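Local atomic coordinates of papain-like cysteine protease (Porcine reproductive and respiratory syndrome virus, PDB entry 3MTV), a protein that is a viral papain-like cysteine protease that also acts as a metal-dependent nuclease and probably helps to block host mRNA export and interferon signalling. Residues A10-A15 with N43-S48. Residues are numbered along the deposited sequence; the frame is centred on the assembly and turned at random.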
ATOM      1  N   ALA A  10      -4.100   9.732   3.292  1.00 48.23           N
ATOM      2  CA  ALA A  10      -4.004   8.299   3.083  1.00 52.62           C
ATOM      3  C   ALA A  10      -4.995   7.646   2.110  1.00 70.50           C
ATOM      4  O   ALA A  10      -6.012   8.286   1.618  1.00 56.54           O
ATOM      5  CB  ALA A  10      -4.253   7.665   4.387  1.00 43.03           C
ATOM      6  N   VAL A  11      -4.784   6.329   1.963  1.00 34.57           N
ATOM      7  CA  VAL A  11      -5.754   5.561   1.241  1.00 42.37           C
ATOM      8  C   VAL A  11      -5.815   4.204   1.850  1.00 51.84           C
ATOM      9  O   VAL A  11      -4.943   3.870   2.587  1.00 55.24           O
ATOM     10  CB  VAL A  11      -5.279   5.310  -0.208  1.00 57.06           C
ATOM     11  CG1 VAL A  11      -5.311   6.551  -0.993  1.00 48.49           C
ATOM     12  CG2 VAL A  11      -3.886   4.680  -0.260  1.00 42.10           C
ATOM     13  N   MET A  12      -6.757   3.341   1.494  1.00 40.88           N
ATOM     14  CA  MET A  12      -6.805   2.164   2.309  1.00 48.36           C
ATOM     15  C   MET A  12      -7.116   1.016   1.484  1.00 56.96           C
ATOM     16  O   MET A  12      -7.934   1.168   0.613  1.00 62.08           O
ATOM     17  CB  MET A  12      -7.955   2.294   3.287  1.00 57.48           C
ATOM     18  CG  MET A  12      -8.431   0.966   3.775  1.00 64.76           C
ATOM     19  SD  MET A  12      -9.627   0.994   5.136  1.00 80.81           S
ATOM     20  CE  MET A  12     -11.141   1.554   4.401  1.00 46.46           C
ATOM     21  N   TYR A  13      -6.480  -0.130   1.724  1.00 52.50           N
ATOM     22  CA  TYR A  13      -6.667  -1.222   0.814  1.00 60.23           C
ATOM     23  C   TYR A  13      -7.471  -2.189   1.580  1.00 56.83           C
ATOM     24  O   TYR A  13      -7.269  -2.275   2.770  1.00 65.38           O
ATOM     25  CB  TYR A  13      -5.377  -1.935   0.483  1.00 59.55           C
ATOM     26  CG  TYR A  13      -4.207  -1.175  -0.123  1.00 59.72           C
ATOM     27  CD1 TYR A  13      -4.142   0.193  -0.117  1.00 51.40           C
ATOM     28  CD2 TYR A  13      -3.124  -1.870  -0.683  1.00 52.77           C
ATOM     29  CE1 TYR A  13      -3.002   0.869  -0.645  1.00 66.10           C
ATOM     30  CE2 TYR A  13      -1.992  -1.187  -1.234  1.00 58.71           C
ATOM     31  CZ  TYR A  13      -1.948   0.167  -1.207  1.00 56.54           C
ATOM     32  OH  TYR A  13      -0.890   0.825  -1.731  1.00 51.74           O
ATOM     33  N   VAL A  14      -8.325  -2.967   0.891  1.00 67.40           N
ATOM     34  CA  VAL A  14      -9.209  -3.966   1.495  1.00 51.68           C
ATOM     35  C   VAL A  14      -9.470  -5.246   0.727  1.00 67.03           C
ATOM     36  O   VAL A  14      -9.710  -5.161  -0.488  1.00 93.00           O
ATOM     37  CB  VAL A  14     -10.543  -3.431   1.454  1.00 52.03           C
ATOM     38  CG1 VAL A  14     -11.411  -4.372   2.154  1.00 45.15           C
ATOM     39  CG2 VAL A  14     -10.623  -2.011   2.076  1.00 44.59           C
ATOM     40  N   ALA A  15      -9.540  -6.393   1.412  1.00 65.01           N
ATOM     41  CA  ALA A  15      -9.421  -7.700   0.762  1.00 77.91           C
ATOM     42  C   ALA A  15      -9.407  -8.765   1.824  1.00 87.11           C
ATOM     43  O   ALA A  15      -8.500  -8.787   2.611  1.00 95.28           O
ATOM     44  CB  ALA A  15      -8.099  -7.742   0.005  1.00 53.60           C
ATOM     45  N   ASN A  43     -11.007   5.672   9.662  1.00 67.43           N
ATOM     46  CA  ASN A  43     -10.684   6.268  10.945  1.00 73.91           C
ATOM     47  C   ASN A  43     -10.010   5.388  11.980  1.00 79.69           C
ATOM     48  O   ASN A  43      -8.990   5.821  12.589  1.00 61.66           O
ATOM     49  CB  ASN A  43     -11.915   6.890  11.508  1.00 54.22           C
ATOM     50  CG  ASN A  43     -12.227   8.163  10.805  1.00102.31           C
ATOM     51  OD1 ASN A  43     -12.074   9.254  11.418  1.00 80.23           O
ATOM     52  ND2 ASN A  43     -12.579   8.067   9.457  1.00 71.44           N
ATOM     53  N   ARG A  44     -10.553   4.178  12.156  1.00 56.97           N
ATOM     54  CA  ARG A  44     -10.004   3.276  13.158  1.00 80.30           C
ATOM     55  C   ARG A  44      -8.545   3.012  12.818  1.00 71.85           C
ATOM     56  O   ARG A  44      -7.649   3.637  13.414  1.00 65.93           O
ATOM     57  CB  ARG A  44     -10.785   1.962  13.313  1.00 76.34           C
ATOM     58  CG  ARG A  44     -11.734   2.082  14.468  1.00 79.78           C
ATOM     59  CD  ARG A  44     -12.833   1.023  14.600  1.00 88.74           C
ATOM     60  NE  ARG A  44     -13.798   1.632  15.536  1.00 98.53           N
ATOM     61  CZ  ARG A  44     -14.907   1.082  16.053  1.00103.67           C
ATOM     62  NH1 ARG A  44     -15.312  -0.196  15.757  1.00 58.81           N
ATOM     63  NH2 ARG A  44     -15.598   1.847  16.918  1.00 79.70           N
ATOM     64  N   LEU A  45      -8.348   2.089  11.873  1.00 80.72           N
ATOM     65  CA  LEU A  45      -7.144   1.961  11.029  1.00 60.49           C
ATOM     66  C   LEU A  45      -6.188   3.091  10.931  1.00 55.58           C
ATOM     67  O   LEU A  45      -5.089   2.977  11.309  1.00 46.10           O
ATOM     68  CB  LEU A  45      -7.503   1.761   9.587  1.00 67.24           C
ATOM     69  CG  LEU A  45      -6.616   0.656   9.011  1.00 72.65           C
ATOM     70  CD1 LEU A  45      -6.437   0.846   7.590  1.00 68.47           C
ATOM     71  CD2 LEU A  45      -5.291   0.679   9.661  1.00 54.43           C
ATOM     72  N   HIS A  46      -6.568   4.193  10.358  1.00 57.77           N
ATOM     73  CA  HIS A  46      -5.521   5.177  10.105  1.00 48.18           C
ATOM     74  C   HIS A  46      -5.095   5.782  11.366  1.00 49.97           C
ATOM     75  O   HIS A  46      -3.959   6.099  11.499  1.00 63.94           O
ATOM     76  CB  HIS A  46      -6.084   6.188   9.146  1.00 55.95           C
ATOM     77  CG  HIS A  46      -5.330   7.456   9.009  1.00 61.77           C
ATOM     78  ND1 HIS A  46      -4.346   7.623   8.066  1.00 46.76           N
ATOM     79  CD2 HIS A  46      -5.486   8.661   9.611  1.00 76.98           C
ATOM     80  CE1 HIS A  46      -3.909   8.860   8.094  1.00 62.74           C
ATOM     81  NE2 HIS A  46      -4.581   9.518   9.031  1.00 80.88           N
ATOM     82  N   THR A  47      -6.014   5.935  12.305  1.00 72.36           N
ATOM     83  CA  THR A  47      -5.711   6.564  13.574  1.00 69.87           C
ATOM     84  C   THR A  47      -4.853   5.659  14.433  1.00 67.60           C
ATOM     85  O   THR A  47      -3.890   6.096  15.114  1.00 56.62           O
ATOM     86  CB  THR A  47      -6.990   7.048  14.305  1.00 43.16           C
ATOM     87  OG1 THR A  47      -7.253   8.383  13.851  1.00 67.56           O
ATOM     88  CG2 THR A  47      -6.714   7.168  15.766  1.00 68.27           C
ATOM     89  N   SER A  48      -5.118   4.375  14.406  1.00 50.58           N
ATOM     90  CA  SER A  48      -4.342   3.606  15.344  1.00 56.00           C
ATOM     91  C   SER A  48      -3.146   2.751  14.873  1.00 65.54           C
ATOM     92  O   SER A  48      -2.237   2.436  15.634  1.00 70.16           O
ATOM     93  CB  SER A  48      -5.289   2.914  16.324  1.00 70.67           C
ATOM     94  OG  SER A  48      -6.301   2.361  15.587  1.00 78.41           O
TER
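One face of the small antiparallel sheet in the N-terminal part of the chain is covered by helix 39-48, and Ala10 and Met12 of strand 10-15 meet Leu45 and His46 there. All four residues are buried, and no hydrogen bond crosses between the two segments. Ala10 CB sits 3.7 Å from ND1 of His46 and 3.9 Å from CE1 of the same ring, coming in obliquely to it. The CB bond of His46 points toward the strand, and with CG anti to the backbone N (chi1 165°) the ND1 and CE1 side of the imidazole is brought against Ala10 CB. Two residues further on, the thioether of Met12 supplies the second touch: its SD is 4.0 Å from CD1 of Leu45, an apolar contact between side chains set at an oblique angle. The Met12 chain runs extended through chi1 and chi2 and bends only at chi3 (73°), so the sulfur is carried well out from the strand before the terminal methyl turns aside. Strand alternation sorts the residues: Ala10 and Met12 direct CB toward the helix, whereas Val11 points away from it. In the four-stranded sheet, 10-15 is an inner strand between 3-7 and 18-23, and both neighbours add side chains to the packing: Trp21 meets the His46 ring edge-to-face and also touches Ala10 and Leu45, Val19 packs on both Met12 and Leu45, and Ile6 lies against Met12. Within the last turn of the helix, Arg44 O accepts both Ser48 N (2.8 Å) and Ser48 OG (2.9 Å), the hydroxyl standing above the carbonyl plane. The same strand also reaches the second subunit, where Tyr13 OH hydrogen-bonds to ND1 of His52 of that chain.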